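Local coordinates for protein chitinase (Thermococcus chitonophagus, PDB 5XSW) that probably hydrolyses internal linkages of chitin as an endochitinase, with a strand-built N-terminal part set against a helical part that holds the glycan pocket, at residues R73-L78 with T473-Y478; V27-C32 with I469-G474; I35-F40 with K101-R106. One frame throughout, in Å; residues are numbered along the deposited sequence.

Interaction 1: residues R73-L78 with T473-Y478; sequences RGIFHL and TGDDWY
G74, I75 and H77 meet D475 and Y478 in a mixed apolar and hydrogen-bonded strand-on-helix contact, where a short strand of the N-terminal beta part, 75-77, rests on the first turn of the C-terminal helix 475-482. The apolar half is a CH-pi contact. I75 CG1 lies over one face of the Y478 ring, offset toward its rim and 3.4 Å from Y478 CG, while I75 CD1 reaches Y478 CD2 at 3.6 Å. Y478 CG is anti to its backbone N (chi1 -171°), which starts the ring off toward the strand. Isoleucine suits this place because it is at home in a strand and has an arm long enough to lie on a ring. The polar half is one short, nearly straight bond: H77 NE2 donates to D475 OD1 at 2.6 Å, with an N-H...O angle of 166°. The oxygen lies close to the imidazole plane, and ring and carboxylate are nearly coplanar. An acid in a helix's first turn is also likely to be favoured by its positive end. Glycine suits position 74 because a beta carbon would collide with Y478 OH, which lies 3.3 Å from G74 CA and is hydrogen-bonded to T71 O. D475 also packs on D270 of the second subunit. A histidine-carboxylate hydrogen bond beside an aliphatic-on-aromatic contact thus marks a strand-to-helix junction between two parts of the chain.

Interaction 2: residues V27-C32 with I469-G474; sequences VWNGWC and IPRPTG. With GOL (glycerol), chain J.
N29, third residue of the type II beta turn V27-G30, turns its side chain onto R471 in the loop before the C-terminal helix. Its backbone has a positive phi (71°), which asparagine tolerates better than most residues at this place in such a turn. N29 OD1 accepts the backbone N-H of R471 at 3.0 Å, the donor tilted a little from the carbonyl plane. The amide and the guanidinium lie stacked, only 19° apart, with N29 ND2 over one face of the guanidinium toward its rim. ND2 and the guanidinium nitrogens are all donors and do not bond to each other; N29 ND2 donates instead to glycerol O2 at 2.8 Å, and R471 NH2 to glycerol O1, also at 2.8 Å and near the guanidinium plane. The glycerol probably came from the crystallisation liquor. The arginine chain bends at chi3 (-79°), the torsion that sets NE, and R471 NE donates to a water 2.9 Å away; that water donates to C32 O. The hydroxyl T473 OG1 lies 2.8 Å from the same C32 O, a weak hydrogen bond at most, because its proton may be directed elsewhere. A second water joins N29 ND2 to the carbonyl of I469. Apolar contact flanks this polar centre: P470 CB lies 3.8 Å from W28 CZ2, a rigid ring against a broad indole whose NE1 is hydrogen-bonded to P467 O, and C32 SG touches G474 CA at 3.8 Å. Around the contact, C32 leads into strand 32-41 and touches strand 75-77, R471 makes a cation-pi contact with Y104, I469 and P472 rest on E305 of helix 288-311, and G474 is the N-cap of helix 475-482.

Interaction 3: residues I35-F40 with K101-R106; sequences IKNITF and KIHYLR
With chi1 at 51°, T39 OG1 sits between its backbone N and carbonyl carbon; H103 CG is anti to its own carbonyl carbon (chi1 -57°). Both side chains rise on the sheet face that N37 and K101 share, and there hydroxyl meets imidazole. T39 OG1 and H103 NE2 share a hydrogen bond of 2.7 Å near the ring plane; either could be the donor. H103 ND1 is hydrogen-bonded to E108, and bonds at both nitrogens would hold the ring's rotation. Threonine, beta-branched, favours strands while offering a hydroxyl; histidine has two nitrogens to reach T39 and E108. N37 OD1 approaches the ring obliquely, 3.1 Å from H103 CD2. Beneath, the strands run antiparallel: H103 N donates to N37 O at 2.9 Å, and T39 and K101 exchange two backbone bonds. The regular pairing then breaks. K36 N and N37 N both turn to H103 O, at 2.8 and 3.4 Å, each bond weak: a classic beta bulge, shifting the register by one where the chain turns its corner. Past it I35 CD1 meets I102 CG2 at 3.7 Å, two branched aliphatics suited to strands, and K36 CG lies against L105 CD1. K36 NZ is hydrogen-bonded to A309 O. Strand 32-41 lies between 98-104 and 65-69, whose T67 touches N37 and T39. I38 and I102 touch L19 of strand 12-21, while L105 packs on helix 475-482.

In the fold
All three contacts gather around strand 32-41 and the chain leading into it. Interactions 1 and 2, about 10 Å apart between centres, share T473 and G474, and I75 CG2 touches C32 SG at 3.6 Å. Interaction 3 lies about 13 Å from interaction 1 and 15 Å from interaction 2, centre to centre. It is tied to interaction 1 by a probable hydrogen bond of 2.9 Å from W477 NE1 to L105 O, and to interaction 2 by packing of I469 CG2 on R106 NH2 at 3.8 Å. Interactions 1 and 2 join the N-terminal strands to the C-terminal end of the chain; interaction 3 pairs two strands of the N-terminal part. None includes a residue of the glycan pocket, which is lined by N174, E213, W215 and H374 among others.

Interaction 1: residues R73-L78 with T473-Y478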
loop_
_atom_site.group_PDB
_atom_site.type_symbol
_atom_site.label_atom_id
_atom_site.label_comp_id
_atom_site.label_asym_id
_atom_site.label_seq_id
_atom_site.Cartn_x
_atom_site.Cartn_y
_atom_site.Cartn_z
ATOM N N ARG A 73 10.980 -20.057 -4.440
ATOM C CA ARG A 73 12.360 -19.625 -4.718
ATOM C C ARG A 73 12.529 -18.758 -5.995
ATOM O O ARG A 73 13.656 -18.574 -6.512
ATOM C CB ARG A 73 13.239 -20.885 -4.794
ATOM C CG ARG A 73 14.473 -20.779 -4.030
ATOM C CD ARG A 73 15.130 -22.156 -3.794
ATOM N NE ARG A 73 16.545 -21.905 -3.562
ATOM C CZ ARG A 73 17.467 -22.843 -3.404
ATOM N NH1 ARG A 73 18.713 -22.476 -3.198
ATOM N NH2 ARG A 73 17.131 -24.130 -3.459
ATOM N N GLY A 74 11.430 -18.177 -6.474
ATOM C CA GLY A 74 11.463 -17.423 -7.709
ATOM C C GLY A 74 11.970 -15.991 -7.644
ATOM O O GLY A 74 11.995 -15.297 -8.684
ATOM N N ILE A 75 12.372 -15.526 -6.448
ATOM C CA ILE A 75 12.792 -14.127 -6.282
ATOM C C ILE A 75 14.287 -14.033 -6.174
ATOM O O ILE A 75 14.875 -14.685 -5.321
ATOM C CB ILE A 75 12.133 -13.461 -4.963
ATOM C CG1 ILE A 75 10.596 -13.494 -5.045
ATOM C CG2 ILE A 75 12.678 -12.073 -4.744
ATOM C CD1 ILE A 75 9.895 -13.473 -3.658
ATOM N N PHE A 76 14.907 -13.213 -7.004
ATOM C CA PHE A 76 16.368 -13.133 -7.075
ATOM C C PHE A 76 16.877 -11.734 -6.795
ATOM O O PHE A 76 17.043 -10.919 -7.706
ATOM C CB PHE A 76 16.884 -13.550 -8.457
ATOM C CG PHE A 76 16.773 -15.037 -8.697
ATOM C CD1 PHE A 76 15.544 -15.607 -8.978
ATOM C CD2 PHE A 76 17.892 -15.853 -8.579
ATOM C CE1 PHE A 76 15.404 -17.001 -9.163
ATOM C CE2 PHE A 76 17.788 -17.273 -8.799
ATOM C CZ PHE A 76 16.533 -17.831 -9.082
ATOM N N HIS A 77 17.131 -11.460 -5.521
ATOM C CA HIS A 77 17.746 -10.215 -5.101
ATOM C C HIS A 77 19.220 -10.221 -5.474
ATOM O O HIS A 77 19.738 -11.207 -5.980
ATOM C CB HIS A 77 17.558 -10.051 -3.578
ATOM C CG HIS A 77 16.172 -9.624 -3.203
ATOM N ND1 HIS A 77 15.716 -8.344 -3.441
ATOM C CD2 HIS A 77 15.136 -10.300 -2.651
ATOM C CE1 HIS A 77 14.451 -8.253 -3.064
ATOM N NE2 HIS A 77 14.080 -9.417 -2.560
ATOM N N LEU A 78 19.889 -9.113 -5.227
ATOM C CA LEU A 78 21.301 -8.966 -5.507
ATOM C C LEU A 78 22.084 -10.153 -4.975
ATOM O O LEU A 78 21.770 -10.691 -3.894
ATOM C CB LEU A 78 21.830 -7.673 -4.901
ATOM C CG LEU A 78 21.315 -6.315 -5.380
ATOM C CD1 LEU A 78 21.967 -5.183 -4.535
ATOM C CD2 LEU A 78 21.572 -6.070 -6.864
ATOM N N THR A 473 8.993 -5.291 -9.814
ATOM C CA THR A 473 9.768 -6.412 -9.294
ATOM C C THR A 473 9.784 -6.418 -7.758
ATOM O O THR A 473 9.160 -5.540 -7.144
ATOM C CB THR A 473 11.229 -6.359 -9.874
ATOM O OG1 THR A 473 11.927 -7.570 -9.558
ATOM C CG2 THR A 473 11.998 -5.148 -9.349
ATOM N N GLY A 474 10.460 -7.411 -7.154
ATOM C CA GLY A 474 10.590 -7.515 -5.700
ATOM C C GLY A 474 9.598 -8.476 -5.078
ATOM O O GLY A 474 8.728 -9.030 -5.763
ATOM N N ASP A 475 9.677 -8.643 -3.760
ATOM C CA ASP A 475 8.904 -9.705 -3.100
ATOM C C ASP A 475 7.412 -9.508 -3.171
ATOM O O ASP A 475 6.669 -10.452 -3.448
ATOM C CB ASP A 475 9.288 -9.829 -1.603
ATOM C CG ASP A 475 10.657 -10.410 -1.400
ATOM O OD1 ASP A 475 11.635 -9.893 -1.938
ATOM O OD2 ASP A 475 10.768 -11.413 -0.701
ATOM N N ASP A 476 6.947 -8.289 -2.860
ATOM C CA ASP A 476 5.507 -8.026 -2.887
ATOM C C ASP A 476 4.938 -8.284 -4.327
ATOM O O ASP A 476 3.899 -8.832 -4.469
ATOM C CB ASP A 476 5.192 -6.560 -2.496
ATOM C CG ASP A 476 5.524 -6.251 -0.984
ATOM O OD1 ASP A 476 5.453 -7.210 -0.220
ATOM O OD2 ASP A 476 5.868 -5.092 -0.630
ATOM N N TRP A 477 5.610 -7.773 -5.337
ATOM C CA TRP A 477 5.138 -7.994 -6.732
ATOM C C TRP A 477 5.006 -9.495 -7.031
ATOM O O TRP A 477 4.011 -10.003 -7.580
ATOM C CB TRP A 477 6.110 -7.343 -7.710
ATOM C CG TRP A 477 5.715 -7.579 -9.156
ATOM C CD1 TRP A 477 6.280 -8.494 -10.056
ATOM C CD2 TRP A 477 4.611 -6.963 -9.841
ATOM N NE1 TRP A 477 5.588 -8.413 -11.278
ATOM C CE2 TRP A 477 4.570 -7.493 -11.161
ATOM C CE3 TRP A 477 3.663 -5.992 -9.477
ATOM C CZ2 TRP A 477 3.629 -7.049 -12.105
ATOM C CZ3 TRP A 477 2.728 -5.546 -10.444
ATOM C CH2 TRP A 477 2.738 -6.078 -11.735
ATOM N N TYR A 478 6.010 -10.208 -6.610
ATOM C CA TYR A 478 6.059 -11.645 -6.861
ATOM C C TYR A 478 4.836 -12.362 -6.372
ATOM O O TYR A 478 4.170 -13.062 -7.146
ATOM C CB TYR A 478 7.311 -12.236 -6.204
ATOM C CG TYR A 478 7.554 -13.711 -6.619
ATOM C CD1 TYR A 478 8.059 -14.038 -7.899
ATOM C CD2 TYR A 478 7.271 -14.734 -5.749
ATOM C CE1 TYR A 478 8.245 -15.393 -8.279
ATOM C CE2 TYR A 478 7.489 -16.104 -6.106
ATOM C CZ TYR A 478 7.972 -16.409 -7.360
ATOM O OH TYR A 478 8.156 -17.745 -7.681
#

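Interaction 2: residues V27-C32 with I469-G474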
loop_
_atom_site.group_PDB
_atom_site.type_symbol
_atom_site.label_atom_id
_atom_site.label_comp_id
_atom_site.label_asym_id
_atom_site.label_seq_id
_atom_site.Cartn_x
_atom_site.Cartn_y
_atom_site.Cartn_z
ATOM N N VAL A 27 21.901 -2.112 -10.051
ATOM C CA VAL A 27 22.004 -1.635 -11.424
ATOM C C VAL A 27 20.565 -1.577 -12.000
ATOM O O VAL A 27 19.685 -2.327 -11.557
ATOM C CB VAL A 27 22.927 -2.545 -12.335
ATOM C CG1 VAL A 27 24.219 -2.910 -11.623
ATOM C CG2 VAL A 27 22.222 -3.762 -12.792
ATOM N N TRP A 28 20.352 -0.676 -12.941
ATOM C CA TRP A 28 19.064 -0.413 -13.563
ATOM C C TRP A 28 18.419 -1.684 -14.042
ATOM O O TRP A 28 19.047 -2.460 -14.767
ATOM C CB TRP A 28 19.239 0.535 -14.724
ATOM C CG TRP A 28 17.975 0.708 -15.498
ATOM C CD1 TRP A 28 17.645 0.116 -16.693
ATOM C CD2 TRP A 28 16.879 1.588 -15.159
ATOM N NE1 TRP A 28 16.393 0.540 -17.100
ATOM C CE2 TRP A 28 15.914 1.466 -16.196
ATOM C CE3 TRP A 28 16.632 2.475 -14.084
ATOM C CZ2 TRP A 28 14.704 2.166 -16.181
ATOM C CZ3 TRP A 28 15.422 3.187 -14.068
ATOM C CH2 TRP A 28 14.480 3.048 -15.124
ATOM N N ASN A 29 17.202 -1.937 -13.548
ATOM C CA ASN A 29 16.380 -3.074 -13.958
ATOM C C ASN A 29 16.920 -4.406 -13.462
ATOM O O ASN A 29 16.382 -5.436 -13.774
ATOM C CB ASN A 29 16.246 -3.130 -15.486
ATOM C CG ASN A 29 14.841 -3.519 -15.928
ATOM O OD1 ASN A 29 13.908 -3.490 -15.129
ATOM N ND2 ASN A 29 14.677 -3.839 -17.220
ATOM N N GLY A 30 17.971 -4.386 -12.663
ATOM C CA GLY A 30 18.533 -5.637 -12.185
ATOM C C GLY A 30 18.681 -5.713 -10.680
ATOM O O GLY A 30 19.534 -6.456 -10.168
ATOM N N TRP A 31 17.845 -4.971 -9.948
ATOM C CA TRP A 31 17.974 -4.957 -8.488
ATOM C C TRP A 31 17.362 -6.221 -7.930
ATOM O O TRP A 31 17.801 -6.776 -6.906
ATOM C CB TRP A 31 17.305 -3.697 -7.907
ATOM C CG TRP A 31 17.303 -3.612 -6.399
ATOM C CD1 TRP A 31 18.308 -3.114 -5.595
ATOM C CD2 TRP A 31 16.249 -4.034 -5.510
ATOM N NE1 TRP A 31 17.938 -3.224 -4.270
ATOM C CE2 TRP A 31 16.686 -3.777 -4.194
ATOM C CE3 TRP A 31 14.996 -4.628 -5.701
ATOM C CZ2 TRP A 31 15.906 -4.066 -3.086
ATOM C CZ3 TRP A 31 14.227 -4.933 -4.590
ATOM C CH2 TRP A 31 14.696 -4.650 -3.294
ATOM N N CYS A 32 16.309 -6.673 -8.610
ATOM C CA CYS A 32 15.643 -7.918 -8.294
ATOM C C CYS A 32 15.077 -8.475 -9.617
ATOM O O CYS A 32 14.569 -7.711 -10.480
ATOM C CB CYS A 32 14.484 -7.724 -7.282
ATOM S SG CYS A 32 13.906 -9.201 -6.573
ATOM N N ILE A 469 11.452 1.934 -19.539
ATOM C CA ILE A 469 10.445 1.439 -18.584
ATOM C C ILE A 469 10.941 0.167 -17.928
ATOM O O ILE A 469 11.131 -0.855 -18.610
ATOM C CB ILE A 469 9.098 1.208 -19.298
ATOM C CG1 ILE A 469 8.672 2.508 -19.996
ATOM C CG2 ILE A 469 8.027 0.634 -18.327
ATOM C CD1 ILE A 469 7.378 2.359 -20.833
ATOM N N PRO A 470 11.191 0.213 -16.602
ATOM C CA PRO A 470 11.740 -0.949 -15.902
ATOM C C PRO A 470 10.627 -1.937 -15.581
ATOM O O PRO A 470 9.459 -1.523 -15.569
ATOM C CB PRO A 470 12.357 -0.331 -14.616
ATOM C CG PRO A 470 11.421 0.824 -14.316
ATOM C CD PRO A 470 10.982 1.372 -15.693
ATOM N N ARG A 471 10.954 -3.201 -15.329
ATOM C CA ARG A 471 9.951 -4.152 -14.833
ATOM C C ARG A 471 9.574 -3.852 -13.367
ATOM O O ARG A 471 10.460 -3.520 -12.569
ATOM C CB ARG A 471 10.466 -5.595 -14.893
ATOM C CG ARG A 471 10.965 -6.031 -16.301
ATOM C CD ARG A 471 11.411 -7.532 -16.277
ATOM N NE ARG A 471 12.716 -7.512 -15.676
ATOM C CZ ARG A 471 13.831 -7.278 -16.343
ATOM N NH1 ARG A 471 13.810 -7.170 -17.661
ATOM N NH2 ARG A 471 14.966 -7.188 -15.687
ATOM N N PRO A 472 8.285 -3.978 -13.032
ATOM C CA PRO A 472 7.892 -4.093 -11.624
ATOM C C PRO A 472 8.561 -5.335 -11.071
ATOM O O PRO A 472 8.694 -6.347 -11.791
ATOM C CB PRO A 472 6.359 -4.264 -11.670
ATOM C CG PRO A 472 6.097 -4.841 -13.120
ATOM C CD PRO A 472 7.160 -4.206 -13.963
ATOM N N THR A 473 8.993 -5.291 -9.814
ATOM C CA THR A 473 9.768 -6.412 -9.294
ATOM C C THR A 473 9.784 -6.418 -7.758
ATOM O O THR A 473 9.160 -5.540 -7.144
ATOM C CB THR A 473 11.229 -6.359 -9.874
ATOM O OG1 THR A 473 11.927 -7.570 -9.558
ATOM C CG2 THR A 473 11.998 -5.148 -9.349
ATOM N N GLY A 474 10.460 -7.411 -7.154
ATOM C CA GLY A 474 10.590 -7.515 -5.700
ATOM C C GLY A 474 9.598 -8.476 -5.078
ATOM O O GLY A 474 8.728 -9.030 -5.763
HETATM C C1 GOL J . 17.964 -6.345 -18.133
HETATM O O1 GOL J . 17.534 -6.749 -16.838
HETATM C C2 GOL J . 16.826 -5.643 -18.838
HETATM O O2 GOL J . 17.063 -4.257 -18.699
HETATM C C3 GOL J . 16.855 -6.011 -20.316
HETATM O O3 GOL J . 15.591 -5.786 -20.950
HETATM O O HOH W 1 13.017 -4.411 -12.621
HETATM O O HOH W 2 11.957 -3.612 -18.432
HETATM O O HOH W 3 13.401 -7.166 -12.864
#

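Interaction 3: residues I35-F40 with K101-R106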
loop_
_atom_site.group_PDB
_atom_site.type_symbol
_atom_site.label_atom_id
_atom_site.label_comp_id
_atom_site.label_asym_id
_atom_site.label_seq_id
_atom_site.Cartn_x
_atom_site.Cartn_y
_atom_site.Cartn_z
ATOM N N ILE A 35 11.024 -14.375 -11.191
ATOM C CA ILE A 35 10.858 -15.395 -12.262
ATOM C C ILE A 35 9.535 -16.098 -12.171
ATOM O O ILE A 35 9.233 -16.756 -11.175
ATOM C CB ILE A 35 12.037 -16.397 -12.191
ATOM C CG1 ILE A 35 13.335 -15.600 -12.488
ATOM C CG2 ILE A 35 11.806 -17.540 -13.207
ATOM C CD1 ILE A 35 14.565 -16.438 -12.579
ATOM N N LYS A 36 8.695 -15.926 -13.198
ATOM C CA LYS A 36 7.448 -16.663 -13.301
ATOM C C LYS A 36 7.692 -18.188 -13.487
ATOM O O LYS A 36 7.137 -19.022 -12.768
ATOM C CB LYS A 36 6.647 -16.128 -14.479
ATOM C CG LYS A 36 5.216 -16.675 -14.581
ATOM C CD LYS A 36 4.619 -16.353 -15.968
ATOM C CE LYS A 36 3.111 -16.620 -16.044
ATOM N NZ LYS A 36 2.268 -15.646 -15.228
ATOM N N ASN A 37 8.509 -18.530 -14.490
ATOM C CA ASN A 37 8.924 -19.913 -14.686
ATOM C C ASN A 37 10.127 -19.926 -15.638
ATOM O O ASN A 37 10.577 -18.868 -16.100
ATOM C CB ASN A 37 7.763 -20.792 -15.187
ATOM C CG ASN A 37 7.054 -20.229 -16.385
ATOM O OD1 ASN A 37 7.690 -19.809 -17.350
ATOM N ND2 ASN A 37 5.714 -20.254 -16.351
ATOM N N ILE A 38 10.709 -21.104 -15.813
ATOM C CA ILE A 38 11.829 -21.294 -16.751
ATOM C C ILE A 38 11.312 -22.417 -17.696
ATOM O O ILE A 38 10.816 -23.429 -17.216
ATOM C CB ILE A 38 13.131 -21.761 -16.086
ATOM C CG1 ILE A 38 13.594 -20.829 -14.964
ATOM C CG2 ILE A 38 14.310 -21.874 -17.119
ATOM C CD1 ILE A 38 13.096 -21.286 -13.607
ATOM N N THR A 39 11.401 -22.231 -19.003
ATOM C CA THR A 39 11.018 -23.341 -19.886
ATOM C C THR A 39 12.261 -23.908 -20.583
ATOM O O THR A 39 13.267 -23.217 -20.793
ATOM C CB THR A 39 10.009 -22.930 -20.961
ATOM O OG1 THR A 39 10.469 -21.752 -21.654
ATOM C CG2 THR A 39 8.612 -22.675 -20.377
ATOM N N PHE A 40 12.177 -25.167 -20.972
ATOM C CA PHE A 40 13.175 -25.648 -21.920
ATOM C C PHE A 40 12.527 -26.784 -22.726
ATOM O O PHE A 40 11.424 -27.220 -22.418
ATOM C CB PHE A 40 14.455 -26.114 -21.206
ATOM C CG PHE A 40 14.247 -27.351 -20.322
ATOM C CD1 PHE A 40 14.387 -28.644 -20.846
ATOM C CD2 PHE A 40 13.943 -27.216 -18.966
ATOM C CE1 PHE A 40 14.212 -29.796 -20.020
ATOM C CE2 PHE A 40 13.758 -28.323 -18.131
ATOM C CZ PHE A 40 13.900 -29.652 -18.663
ATOM N N LYS A 101 14.497 -20.742 -21.581
ATOM C CA LYS A 101 14.081 -19.339 -21.513
ATOM C C LYS A 101 13.661 -18.997 -20.085
ATOM O O LYS A 101 12.837 -19.701 -19.522
ATOM C CB LYS A 101 12.923 -19.036 -22.461
ATOM C CG LYS A 101 13.258 -19.115 -23.943
ATOM C CD LYS A 101 11.952 -19.255 -24.747
ATOM C CE LYS A 101 12.173 -19.324 -26.252
ATOM N NZ LYS A 101 10.856 -19.467 -26.946
ATOM N N ILE A 102 14.236 -17.932 -19.522
ATOM C CA ILE A 102 13.738 -17.418 -18.242
ATOM C C ILE A 102 12.526 -16.512 -18.518
ATOM O O ILE A 102 12.619 -15.563 -19.288
ATOM C CB ILE A 102 14.809 -16.670 -17.519
ATOM C CG1 ILE A 102 15.927 -17.630 -17.166
ATOM C CG2 ILE A 102 14.213 -15.984 -16.235
ATOM C CD1 ILE A 102 17.087 -16.957 -16.491
ATOM N N HIS A 103 11.375 -16.816 -17.943
ATOM C CA HIS A 103 10.240 -15.931 -18.156
ATOM C C HIS A 103 10.012 -15.063 -16.883
ATOM O O HIS A 103 9.705 -15.611 -15.820
ATOM C CB HIS A 103 8.999 -16.731 -18.464
ATOM C CG HIS A 103 9.168 -17.643 -19.653
ATOM N ND1 HIS A 103 8.989 -17.208 -20.949
ATOM C CD2 HIS A 103 9.545 -18.946 -19.736
ATOM C CE1 HIS A 103 9.194 -18.221 -21.786
ATOM N NE2 HIS A 103 9.528 -19.289 -21.074
ATOM N N TYR A 104 10.207 -13.769 -17.006
ATOM C CA TYR A 104 10.004 -12.876 -15.838
ATOM C C TYR A 104 8.530 -12.731 -15.550
ATOM O O TYR A 104 7.649 -12.940 -16.429
ATOM C CB TYR A 104 10.581 -11.498 -16.078
ATOM C CG TYR A 104 12.039 -11.512 -16.294
ATOM C CD1 TYR A 104 12.894 -11.993 -15.308
ATOM C CD2 TYR A 104 12.572 -11.080 -17.504
ATOM C CE1 TYR A 104 14.252 -12.015 -15.514
ATOM C CE2 TYR A 104 13.936 -11.097 -17.722
ATOM C CZ TYR A 104 14.765 -11.565 -16.722
ATOM O OH TYR A 104 16.111 -11.597 -16.927
ATOM N N LEU A 105 8.227 -12.305 -14.333
ATOM C CA LEU A 105 6.828 -12.115 -13.979
ATOM C C LEU A 105 6.400 -10.726 -14.492
ATOM O O LEU A 105 6.370 -9.733 -13.745
ATOM C CB LEU A 105 6.677 -12.243 -12.455
ATOM C CG LEU A 105 5.288 -12.239 -11.881
ATOM C CD1 LEU A 105 4.423 -13.351 -12.468
ATOM C CD2 LEU A 105 5.492 -12.410 -10.374
ATOM N N ARG A 106 6.062 -10.660 -15.767
ATOM C CA ARG A 106 5.919 -9.399 -16.509
ATOM C C ARG A 106 5.462 -9.812 -17.908
ATOM O O ARG A 106 6.062 -10.743 -18.449
ATOM C CB ARG A 106 7.233 -8.666 -16.559
ATOM C CG ARG A 106 7.110 -7.143 -16.761
ATOM C CD ARG A 106 7.108 -6.703 -18.221
ATOM N NE ARG A 106 6.972 -5.240 -18.350
ATOM C CZ ARG A 106 7.848 -4.439 -18.958
ATOM N NH1 ARG A 106 8.927 -4.945 -19.579
ATOM N NH2 ARG A 106 7.598 -3.119 -19.021
#